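Local coordinates for protein geranyltranstransferase (Agrobacterium tumefaciens, PDB 2H8O) that probably makes farnesyl diphosphate by joining geranyl diphosphate to isopentenyl diphosphate, as a mainly helical member of the polyprenyl synthetase family, at residues 105-110 with 170-174; 75-80 with 140-146. One frame throughout, in Å; residues are numbered along the deposited sequence.

A helical bundle is tied together at several levels, and these two contacts illustrate it. Their centres lie 27 Å apart and their nearest atoms about 13 Å, so they do not touch. Along the chain the segments alternate, 75-80, 105-110, 140-146 and 170-174, all in the polyprenyl synthetase part of the chain. Helix 104-125 starts around contact 1 and runs towards the loop holding Asp126, whose aspartate-rich sequence is consistent with the first such motif of the family; segment 140-146 of contact 2 follows. Helix 148-167 then leads back to the loop of contact 1. Contact 1 thus brings together the two ends of this excursion, and contact 2 sets its middle against helix 71-82.

Contact 1 (105-110 with 170-174); sequences EAGLHV and DNPLA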
loop_
_atom_site.group_PDB
_atom_site.type_symbol
_atom_site.label_atom_id
_atom_site.label_comp_id
_atom_site.label_asym_id
_atom_site.label_seq_id
_atom_site.Cartn_x
_atom_site.Cartn_y
_atom_site.Cartn_z
ATOM N N GLU A 105 11.129 20.110 -4.334
ATOM C CA GLU A 105 11.483 19.078 -3.352
ATOM C C GLU A 105 10.278 18.183 -3.124
ATOM O O GLU A 105 10.415 16.974 -3.041
ATOM C CB GLU A 105 11.973 19.692 -2.022
ATOM C CG GLU A 105 12.486 18.672 -1.015
ATOM C CD GLU A 105 13.029 19.298 0.268
ATOM O OE1 GLU A 105 12.909 20.540 0.455
ATOM O OE2 GLU A 105 13.609 18.543 1.079
ATOM N N ALA A 106 9.091 18.780 -3.041
ATOM C CA ALA A 106 7.867 17.971 -2.925
ATOM C C ALA A 106 7.679 17.115 -4.183
ATOM O O ALA A 106 7.350 15.920 -4.110
ATOM C CB ALA A 106 6.684 18.874 -2.676
ATOM N N GLY A 107 7.940 17.710 -5.340
ATOM C CA GLY A 107 7.924 16.964 -6.605
ATOM C C GLY A 107 8.857 15.765 -6.625
ATOM O O GLY A 107 8.488 14.677 -7.081
ATOM N N LEU A 108 10.067 15.960 -6.103
ATOM C CA LEU A 108 11.046 14.881 -6.027
ATOM C C LEU A 108 10.571 13.750 -5.097
ATOM O O LEU A 108 10.691 12.569 -5.434
ATOM C CB LEU A 108 12.392 15.431 -5.569
ATOM C CG LEU A 108 13.562 14.468 -5.640
ATOM C CD1 LEU A 108 13.887 14.107 -7.084
ATOM C CD2 LEU A 108 14.775 15.060 -4.933
ATOM N N HIS A 109 10.021 14.114 -3.937
ATOM C CA HIS A 109 9.531 13.111 -2.978
ATOM C C HIS A 109 8.367 12.336 -3.561
ATOM O O HIS A 109 8.332 11.108 -3.478
ATOM C CB HIS A 109 9.148 13.782 -1.656
ATOM C CG HIS A 109 10.321 13.984 -0.762
ATOM N ND1 HIS A 109 11.352 14.842 -1.080
ATOM C CD2 HIS A 109 10.688 13.363 0.377
ATOM C CE1 HIS A 109 12.293 14.760 -0.156
ATOM N NE2 HIS A 109 11.915 13.871 0.742
ATOM N N VAL A 110 7.403 13.050 -4.154
ATOM C CA VAL A 110 6.242 12.353 -4.761
ATOM C C VAL A 110 6.660 11.487 -5.951
ATOM O O VAL A 110 6.165 10.372 -6.102
ATOM C CB VAL A 110 5.136 13.341 -5.133
ATOM C CG1 VAL A 110 3.993 12.639 -5.847
ATOM C CG2 VAL A 110 4.665 14.037 -3.865
ATOM N N ASP A 170 8.982 14.804 6.031
ATOM C CA ASP A 170 10.112 15.261 5.199
ATOM C C ASP A 170 9.754 15.525 3.731
ATOM O O ASP A 170 10.612 15.954 2.956
ATOM C CB ASP A 170 11.337 14.346 5.339
ATOM C CG ASP A 170 11.133 12.994 4.769
ATOM O OD1 ASP A 170 10.034 12.721 4.231
ATOM O OD2 ASP A 170 12.090 12.179 4.868
ATOM N N ASN A 171 8.491 15.270 3.364
ATOM C CA ASN A 171 7.925 15.754 2.119
ATOM C C ASN A 171 7.336 17.126 2.411
ATOM O O ASN A 171 6.344 17.222 3.150
ATOM C CB ASN A 171 6.819 14.817 1.618
ATOM C CG ASN A 171 6.223 15.274 0.300
ATOM O OD1 ASN A 171 6.779 16.148 -0.368
ATOM N ND2 ASN A 171 5.086 14.686 -0.090
ATOM N N PRO A 172 7.963 18.208 1.882
ATOM C CA PRO A 172 7.510 19.545 2.267
ATOM C C PRO A 172 6.263 19.950 1.510
ATOM O O PRO A 172 6.342 20.605 0.475
ATOM C CB PRO A 172 8.714 20.435 1.906
ATOM C CG PRO A 172 9.331 19.751 0.738
ATOM C CD PRO A 172 9.101 18.258 0.936
ATOM N N LEU A 173 5.110 19.503 2.017
ATOM C CA LEU A 173 3.826 19.658 1.348
ATOM C C LEU A 173 2.693 19.670 2.392
ATOM O O LEU A 173 2.718 18.903 3.348
ATOM C CB LEU A 173 3.642 18.510 0.367
ATOM C CG LEU A 173 2.474 18.567 -0.601
ATOM C CD1 LEU A 173 2.624 19.784 -1.525
ATOM C CD2 LEU A 173 2.415 17.260 -1.392
ATOM N N ALA A 174 1.723 20.565 2.219
ATOM C CA ALA A 174 0.622 20.697 3.177
ATOM C C ALA A 174 -0.165 19.392 3.267
ATOM O O ALA A 174 -0.282 18.660 2.284
ATOM C CB ALA A 174 -0.308 21.832 2.787
HETATM O O HOH W 1 12.692 17.457 3.437
HETATM O O HOH W 2 14.173 12.740 2.840
#
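A loop can be held against the start of a helix largely by shape and water. Glu105 extends (t, t) so that OE2 meets water 1 at 2.8 Å, which also donates to Asp170 O at 2.6 Å, while OE1 lies 3.7 Å from Pro172 CG. Ala106 is small enough to let the loop close in: its CA is 3.3 Å from Asn171 OD1 and its CB 4.3 Å from Leu173 CD1. There Pro172 centres an inverse gamma turn. His109 ND1 donates to Glu105 O (3.0 Å), orienting a ring whose face lies under Asp170 O; water 2 connects NE2 (3.3 Å) with Asp170 OD2 (3.0 Å). One turn on from Ala106, Val110 CG2 packs 3.9 Å from Asn171 ND2, which is hydrogen-bonded to Ile166 O. The loop joins helices 148-167 and 175-189; Ala106, Val110 and Leu173 converge on Ile236 of helix 211-237, and His109 reaches Leu53 of helix 34-57.

Contact 2 (75-80 with 140-146); sequences EAMRHG and PTVHRKF
When a short helical turn docks beside a longer helix, one histidine can supply the polar link and share in the apolar packing. Segment 75-80 is regular alpha helix; segment 140-146 enters as the end of a two-stranded hairpin, makes one helical turn over 142-145 and leaves it at Phe146 (phi/psi -110/-110). The closest CA pair is Gly80 and Val142, 6.2 Å apart. Pro140 offers its carbonyl, and His79 NE2 donates to Pro140 O at 2.8 Å with a nearly straight angle of 167°. Thr141 occupies the N-cap position, CB turned away. Val142 (chi1 t) sets CG2 3.8 Å from both Gly80 N and His79 CD2, and CG1 4.0 Å from Ala76 CB. Lys145 runs extended through chi3, laying CD over the face of the His79 imidazole, a CH-pi contact 3.5 Å from the centroid. Phe146 (chi1 m, chi2 -93°) lays its ring face over Ala76, whose CB makes a CH-pi contact 3.8 Å from the Phe146 centroid, 6° off the normal. His79 (chi1 t, chi2 74°) is thereby wedged among Pro140, Val142, Lys145 and Phe146. The contact joins helix 71-82 to the short helix leading into helix 148-167, which Ala76 and Val142 also touch through Thr150 and Ala151; Met77, turned away, packs on Ile191 of the second subunit. The joint therefore rests on van der Waals and CH-pi packing with one directional bond, for which His79 must carry a proton on NE2, and no salt bridge between the segments contributes.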
loop_
_atom_site.group_PDB
_atom_site.type_symbol
_atom_site.label_atom_id
_atom_site.label_comp_id
_atom_site.label_asym_id
_atom_site.label_seq_id
_atom_site.Cartn_x
_atom_site.Cartn_y
_atom_site.Cartn_z
ATOM N N GLU A 75 17.672 -5.220 0.791
ATOM C CA GLU A 75 18.442 -5.466 -0.442
ATOM C C GLU A 75 17.529 -5.841 -1.624
ATOM O O GLU A 75 17.765 -5.419 -2.751
ATOM C CB GLU A 75 19.483 -6.565 -0.192
ATOM C CG GLU A 75 20.651 -6.112 0.661
ATOM C CD GLU A 75 21.626 -7.230 0.980
ATOM O OE1 GLU A 75 21.461 -8.361 0.459
ATOM O OE2 GLU A 75 22.581 -6.985 1.774
ATOM N N ALA A 76 16.504 -6.644 -1.352
ATOM C CA ALA A 76 15.550 -7.063 -2.381
ATOM C C ALA A 76 14.765 -5.873 -2.915
ATOM O O ALA A 76 14.536 -5.759 -4.132
ATOM C CB ALA A 76 14.608 -8.155 -1.835
ATOM N N MET A 77 14.349 -4.985 -2.001
ATOM C CA MET A 77 13.675 -3.740 -2.376
ATOM C C MET A 77 14.589 -2.896 -3.269
ATOM O O MET A 77 14.153 -2.397 -4.295
ATOM C CB MET A 77 13.233 -2.928 -1.146
ATOM C CG MET A 77 12.205 -3.633 -0.234
ATOM S SD MET A 77 11.945 -2.837 1.422
ATOM C CE MET A 77 11.117 -1.304 0.903
ATOM N N ARG A 78 15.842 -2.702 -2.859
ATOM C CA ARG A 78 16.792 -1.953 -3.669
ATOM C C ARG A 78 16.981 -2.574 -5.052
ATOM O O ARG A 78 17.070 -1.852 -6.062
ATOM C CB ARG A 78 18.135 -1.860 -2.972
ATOM C CG ARG A 78 18.168 -1.025 -1.707
ATOM C CD ARG A 78 19.522 -1.163 -1.035
ATOM N NE ARG A 78 19.550 -0.483 0.256
ATOM C CZ ARG A 78 20.211 -0.903 1.329
ATOM N NH1 ARG A 78 20.161 -0.188 2.446
ATOM N NH2 ARG A 78 20.944 -2.023 1.298
ATOM N N HIS A 79 17.033 -3.904 -5.104
ATOM C CA HIS A 79 17.181 -4.608 -6.374
ATOM C C HIS A 79 15.975 -4.318 -7.269
ATOM O O HIS A 79 16.116 -4.068 -8.467
ATOM C CB HIS A 79 17.355 -6.115 -6.172
ATOM C CG HIS A 79 17.781 -6.830 -7.421
ATOM N ND1 HIS A 79 19.061 -6.745 -7.922
ATOM C CD2 HIS A 79 17.083 -7.594 -8.297
ATOM C CE1 HIS A 79 19.141 -7.452 -9.037
ATOM N NE2 HIS A 79 17.957 -7.985 -9.281
ATOM N N GLY A 80 14.786 -4.337 -6.679
ATOM C CA GLY A 80 13.565 -4.054 -7.417
ATOM C C GLY A 80 13.569 -2.655 -8.000
ATOM O O GLY A 80 13.150 -2.430 -9.137
ATOM N N PRO A 140 18.867 -10.479 -13.066
ATOM C CA PRO A 140 17.910 -11.416 -12.495
ATOM C C PRO A 140 16.759 -10.650 -11.853
ATOM O O PRO A 140 16.947 -9.571 -11.306
ATOM C CB PRO A 140 18.718 -12.164 -11.427
ATOM C CG PRO A 140 19.887 -11.282 -11.152
ATOM C CD PRO A 140 20.179 -10.566 -12.406
ATOM N N THR A 141 15.570 -11.204 -11.965
ATOM C CA THR A 141 14.435 -10.650 -11.262
ATOM C C THR A 141 14.579 -10.899 -9.756
ATOM O O THR A 141 15.382 -11.692 -9.304
ATOM C CB THR A 141 13.133 -11.236 -11.800
ATOM O OG1 THR A 141 13.258 -12.649 -11.888
ATOM C CG2 THR A 141 12.820 -10.681 -13.191
ATOM N N VAL A 142 13.782 -10.192 -8.961
ATOM C CA VAL A 142 13.954 -10.259 -7.516
ATOM C C VAL A 142 13.764 -11.679 -6.989
ATOM O O VAL A 142 14.529 -12.109 -6.130
ATOM C CB VAL A 142 13.043 -9.239 -6.770
ATOM C CG1 VAL A 142 13.094 -9.459 -5.259
ATOM C CG2 VAL A 142 13.463 -7.828 -7.125
ATOM N N HIS A 143 12.780 -12.420 -7.504
ATOM C CA HIS A 143 12.528 -13.783 -6.984
ATOM C C HIS A 143 13.640 -14.760 -7.367
ATOM O O HIS A 143 13.856 -15.751 -6.674
ATOM C CB HIS A 143 11.151 -14.350 -7.396
ATOM C CG HIS A 143 10.958 -14.467 -8.870
ATOM N ND1 HIS A 143 10.572 -13.393 -9.638
ATOM C CD2 HIS A 143 11.113 -15.513 -9.725
ATOM C CE1 HIS A 143 10.492 -13.769 -10.901
ATOM N NE2 HIS A 143 10.813 -15.047 -10.985
ATOM N N ARG A 144 14.342 -14.461 -8.453
ATOM C CA ARG A 144 15.491 -15.271 -8.891
ATOM C C ARG A 144 16.743 -14.970 -8.073
ATOM O O ARG A 144 17.436 -15.894 -7.646
ATOM C CB ARG A 144 15.752 -15.052 -10.380
ATOM C CG ARG A 144 14.613 -15.535 -11.249
ATOM C CD ARG A 144 14.686 -17.009 -11.488
ATOM N NE ARG A 144 15.847 -17.314 -12.317
ATOM C CZ ARG A 144 16.231 -18.536 -12.676
ATOM N NH1 ARG A 144 15.544 -19.606 -12.281
ATOM N NH2 ARG A 144 17.309 -18.686 -13.431
ATOM N N LYS A 145 17.035 -13.696 -7.840
ATOM C CA LYS A 145 18.201 -13.306 -7.038
ATOM C C LYS A 145 18.036 -13.630 -5.538
ATOM O O LYS A 145 19.005 -13.986 -4.850
ATOM C CB LYS A 145 18.497 -11.816 -7.246
ATOM C CG LYS A 145 19.711 -11.303 -6.488
ATOM C CD LYS A 145 20.127 -9.927 -6.976
ATOM C CE LYS A 145 21.415 -9.456 -6.272
ATOM N NZ LYS A 145 22.653 -10.107 -6.793
ATOM N N PHE A 146 16.808 -13.515 -5.040
ATOM C CA PHE A 146 16.469 -13.828 -3.655
ATOM C C PHE A 146 15.615 -15.096 -3.672
ATOM O O PHE A 146 16.125 -16.186 -3.958
ATOM C CB PHE A 146 15.786 -12.609 -2.992
ATOM C CG PHE A 146 16.682 -11.399 -2.954
ATOM C CD1 PHE A 146 17.484 -11.144 -1.856
ATOM C CD2 PHE A 146 16.788 -10.570 -4.061
ATOM C CE1 PHE A 146 18.353 -10.059 -1.848
ATOM C CE2 PHE A 146 17.649 -9.482 -4.060
ATOM C CZ PHE A 146 18.430 -9.225 -2.943
#